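Local atomic coordinates of DnaJ homolog subfamily C member 10 (PDB entry 3APQ), a protein that reduces disulfides in the endoplasmic reticulum, serving both the correct folding of proteins and the degradation of misfolded ones. Residues F23-P32 and F45-E53. Sequence-based numbering, arbitrary orientation.
Sequences FKKLALKLHP and FLKINRAYE
F45 pushes its ring in between A27 and P32: CE1 comes 3.7 Å from A27 CB, which meets the ring at its edge, while P32 CD packs 3.9 Å from F45 CD2. The H31 and F45 rings meet obliquely, centroids 5.5 Å apart, with H31 NE2 hydrogen-bonded to the backbone oxygen of E81. One turn on, with chi1 at -69°, I48 turns CG2 anti to the backbone N, and that methyl meets the edge of the F23 ring, 3.4 Å from CD1; in one of its two modelled conformers L26 also brings CD2 to this methyl. N49 brings OD1 to 3.4 Å from F23 CZ, and its ND2 is hydrogen-bonded to G77 O. Last comes Y52, whose ring forms an offset stack with F23, centroids 4.4 Å apart and planes 5° from parallel, its CB lying over the same F23 face in a CH-pi contact. F23 is thus a knob among F45, I48, N49 and Y52; an alanine here would probably open a gap among them and leave the Y52 ring without its stacking partner. The axes of 23-30 and 45-53 run roughly antiparallel, at 159° and 10.8 Å at closest approach, as in the central helical hairpin of a J domain, with H31 starting the HPD motif.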
loop_
_atom_site.group_PDB
_atom_site.type_symbol
_atom_site.label_atom_id
_atom_site.label_comp_id
_atom_site.label_asym_id
_atom_site.label_seq_id
_atom_site.Cartn_x
_atom_site.Cartn_y
_atom_site.Cartn_z
ATOM N N PHE A 23 -4.362 6.670 -11.079
ATOM C CA PHE A 23 -3.403 5.943 -11.952
ATOM C C PHE A 23 -3.979 4.590 -12.398
ATOM O O PHE A 23 -3.944 4.259 -13.586
ATOM C CB PHE A 23 -2.023 5.824 -11.253
ATOM C CG PHE A 23 -1.041 4.930 -11.959
ATOM C CD1 PHE A 23 -0.507 5.279 -13.190
ATOM C CD2 PHE A 23 -0.710 3.709 -11.404
ATOM C CE1 PHE A 23 0.391 4.395 -13.864
ATOM C CE2 PHE A 23 0.193 2.826 -12.046
ATOM C CZ PHE A 23 0.734 3.170 -13.284
ATOM N N LYS A 24 -4.494 3.788 -11.461
ATOM C CA LYS A 24 -5.088 2.494 -11.828
ATOM C C LYS A 24 -6.188 2.586 -12.880
ATOM O O LYS A 24 -6.226 1.798 -13.840
ATOM C CB LYS A 24 -5.617 1.772 -10.586
ATOM C CG LYS A 24 -6.149 0.370 -10.919
ATOM C CD LYS A 24 -6.550 -0.340 -9.632
ATOM C CE LYS A 24 -7.991 -0.256 -9.312
ATOM N NZ LYS A 24 -8.344 -1.480 -8.464
ATOM N N LYS A 25 -7.070 3.553 -12.746
ATOM C CA LYS A 25 -8.146 3.728 -13.676
ATOM C C LYS A 25 -7.613 3.989 -15.126
ATOM O O LYS A 25 -8.155 3.456 -16.135
ATOM C CB LYS A 25 -9.020 4.876 -13.147
ATOM C CG LYS A 25 -10.126 5.365 -14.084
ATOM C CD LYS A 25 -10.713 6.669 -13.521
ATOM C CE LYS A 25 -10.940 7.704 -14.607
ATOM N NZ LYS A 25 -9.695 8.023 -15.414
ATOM N N LEU A 26 -6.580 4.811 -15.196
ATOM C CA LEU A 26 -5.904 5.150 -16.427
ATOM C C LEU A 26 -5.294 3.862 -17.001
ATOM O O LEU A 26 -5.482 3.524 -18.169
ATOM C CB LEU A 26 -4.806 6.226 -16.158
ATOM C CG LEU A 26 -5.207 7.702 -16.139
ATOM C CD1 LEU A 26 -6.436 7.894 -15.358
ATOM C CD2 LEU A 26 -4.153 8.689 -15.641
ATOM N N ALA A 27 -4.584 3.127 -16.147
ATOM C CA ALA A 27 -3.987 1.837 -16.578
ATOM C C ALA A 27 -4.981 0.769 -17.076
ATOM O O ALA A 27 -4.741 0.121 -18.103
ATOM C CB ALA A 27 -3.086 1.250 -15.457
ATOM N N LEU A 28 -6.076 0.557 -16.374
ATOM C CA LEU A 28 -7.026 -0.474 -16.809
ATOM C C LEU A 28 -7.702 -0.157 -18.158
ATOM O O LEU A 28 -8.099 -1.088 -18.902
ATOM C CB LEU A 28 -8.037 -0.761 -15.683
ATOM C CG LEU A 28 -7.296 -1.276 -14.433
ATOM C CD1 LEU A 28 -8.302 -1.602 -13.309
ATOM C CD2 LEU A 28 -6.441 -2.492 -14.830
ATOM N N LYS A 29 -7.764 1.131 -18.529
ATOM C CA LYS A 29 -8.343 1.496 -19.820
ATOM C C LYS A 29 -7.283 1.552 -20.881
ATOM O O LYS A 29 -7.496 1.045 -21.977
ATOM C CB LYS A 29 -9.128 2.830 -19.776
ATOM C CG LYS A 29 -9.515 3.409 -21.202
ATOM C CD LYS A 29 -10.823 4.260 -21.212
ATOM C CE LYS A 29 -11.365 4.472 -22.657
ATOM N NZ LYS A 29 -10.353 5.137 -23.618
ATOM N N LEU A 30 -6.143 2.139 -20.556
ATOM C CA LEU A 30 -5.148 2.500 -21.566
ATOM C C LEU A 30 -3.912 1.625 -21.752
ATOM O O LEU A 30 -3.078 1.965 -22.570
ATOM C CB LEU A 30 -4.579 3.888 -21.224
ATOM C CG LEU A 30 -5.562 5.066 -21.158
ATOM C CD1 LEU A 30 -4.777 6.351 -20.842
ATOM C CD2 LEU A 30 -6.388 5.186 -22.430
ATOM N N HIS A 31 -3.732 0.580 -20.948
ATOM C CA HIS A 31 -2.520 -0.186 -20.985
ATOM C C HIS A 31 -2.194 -0.563 -22.454
ATOM O O HIS A 31 -3.046 -1.074 -23.140
ATOM C CB HIS A 31 -2.734 -1.488 -20.197
ATOM C CG HIS A 31 -1.474 -2.188 -19.827
ATOM N ND1 HIS A 31 -0.724 -2.920 -20.738
ATOM C CD2 HIS A 31 -0.812 -2.253 -18.641
ATOM C CE1 HIS A 31 0.342 -3.410 -20.117
ATOM N NE2 HIS A 31 0.308 -3.017 -18.845
ATOM N N PRO A 32 -0.955 -0.361 -22.909
ATOM C CA PRO A 32 -0.492 -0.695 -24.290
ATOM C C PRO A 32 -0.784 -2.148 -24.724
ATOM O O PRO A 32 -1.140 -2.386 -25.876
ATOM C CB PRO A 32 1.015 -0.543 -24.202
ATOM C CG PRO A 32 1.195 0.488 -23.059
ATOM C CD PRO A 32 0.141 0.127 -22.047
ATOM N N PHE A 45 1.322 5.936 -22.040
ATOM C CA PHE A 45 1.382 5.262 -20.742
ATOM C C PHE A 45 2.704 5.502 -19.988
ATOM O O PHE A 45 2.739 5.577 -18.731
ATOM C CB PHE A 45 1.100 3.771 -20.890
ATOM C CG PHE A 45 0.819 3.068 -19.582
ATOM C CD1 PHE A 45 -0.302 3.421 -18.830
ATOM C CD2 PHE A 45 1.664 2.097 -19.093
ATOM C CE1 PHE A 45 -0.570 2.787 -17.612
ATOM C CE2 PHE A 45 1.405 1.454 -17.881
ATOM C CZ PHE A 45 0.294 1.788 -17.152
ATOM N N LEU A 46 3.803 5.536 -20.734
ATOM C CA LEU A 46 5.117 5.855 -20.147
ATOM C C LEU A 46 5.024 7.186 -19.347
ATOM O O LEU A 46 5.561 7.279 -18.246
ATOM C CB LEU A 46 6.199 5.948 -21.257
ATOM C CG LEU A 46 6.722 4.652 -21.898
ATOM C CD1 LEU A 46 7.982 4.927 -22.659
ATOM C CD2 LEU A 46 7.007 3.608 -20.869
ATOM N N LYS A 47 4.356 8.196 -19.915
ATOM C CA LYS A 47 4.240 9.507 -19.263
ATOM C C LYS A 47 3.421 9.418 -17.985
ATOM O O LYS A 47 3.765 10.040 -17.007
ATOM C CB LYS A 47 3.566 10.534 -20.156
ATOM C CG LYS A 47 4.344 10.916 -21.435
ATOM C CD LYS A 47 3.495 11.672 -22.525
ATOM C CE LYS A 47 2.730 12.933 -22.001
ATOM N NZ LYS A 47 1.356 12.636 -21.373
ATOM N N ILE A 48 2.317 8.671 -18.033
ATOM C CA ILE A 48 1.454 8.501 -16.838
ATOM C C ILE A 48 2.246 7.713 -15.797
ATOM O O ILE A 48 2.225 8.025 -14.607
ATOM C CB ILE A 48 0.114 7.731 -17.185
ATOM C CG1 ILE A 48 -0.842 8.514 -18.058
ATOM C CG2 ILE A 48 -0.623 7.282 -15.928
ATOM C CD1 ILE A 48 -0.547 9.991 -18.177
ATOM N N ASN A 49 2.908 6.626 -16.232
ATOM C CA ASN A 49 3.717 5.832 -15.290
ATOM C C ASN A 49 4.831 6.644 -14.609
ATOM O O ASN A 49 5.061 6.494 -13.418
ATOM C CB ASN A 49 4.321 4.570 -15.948
ATOM C CG ASN A 49 4.784 3.554 -14.903
ATOM O OD1 ASN A 49 4.022 3.173 -13.991
ATOM N ND2 ASN A 49 6.042 3.177 -14.979
ATOM N N ARG A 50 5.504 7.521 -15.372
ATOM C CA ARG A 50 6.599 8.343 -14.850
ATOM C C ARG A 50 6.067 9.294 -13.779
ATOM O O ARG A 50 6.694 9.437 -12.699
ATOM C CB ARG A 50 7.253 9.112 -16.021
ATOM C CG ARG A 50 8.263 10.103 -15.692
ATOM C CD ARG A 50 8.816 10.632 -17.075
ATOM N NE ARG A 50 9.843 11.645 -16.887
ATOM C CZ ARG A 50 9.600 12.933 -16.697
ATOM N NH1 ARG A 50 8.353 13.372 -16.691
ATOM N NH2 ARG A 50 10.613 13.789 -16.509
ATOM N N ALA A 51 4.923 9.910 -14.079
ATOM C CA ALA A 51 4.158 10.728 -13.083
ATOM C C ALA A 51 3.862 9.956 -11.797
ATOM O O ALA A 51 4.208 10.400 -10.688
ATOM C CB ALA A 51 2.873 11.255 -13.693
ATOM N N TYR A 52 3.191 8.819 -11.946
ATOM C CA TYR A 52 2.881 7.958 -10.808
ATOM C C TYR A 52 4.142 7.589 -10.014
ATOM O O TYR A 52 4.142 7.615 -8.777
ATOM C CB TYR A 52 2.066 6.685 -11.201
ATOM C CG TYR A 52 1.934 5.781 -10.021
ATOM C CD1 TYR A 52 1.162 6.178 -8.897
ATOM C CD2 TYR A 52 2.617 4.541 -9.970
ATOM C CE1 TYR A 52 1.084 5.350 -7.726
ATOM C CE2 TYR A 52 2.522 3.709 -8.834
ATOM C CZ TYR A 52 1.765 4.127 -7.726
ATOM O OH TYR A 52 1.722 3.335 -6.609
ATOM N N GLU A 53 5.230 7.220 -10.685
ATOM C CA GLU A 53 6.410 6.805 -9.906
ATOM C C GLU A 53 7.048 7.936 -9.093
ATOM O O GLU A 53 7.731 7.707 -8.080
ATOM C CB GLU A 53 7.430 6.053 -10.762
ATOM C CG GLU A 53 6.784 4.804 -11.391
ATOM C CD GLU A 53 7.741 3.714 -11.761
ATOM O OE1 GLU A 53 8.848 4.013 -12.284
ATOM O OE2 GLU A 53 7.363 2.535 -11.526
#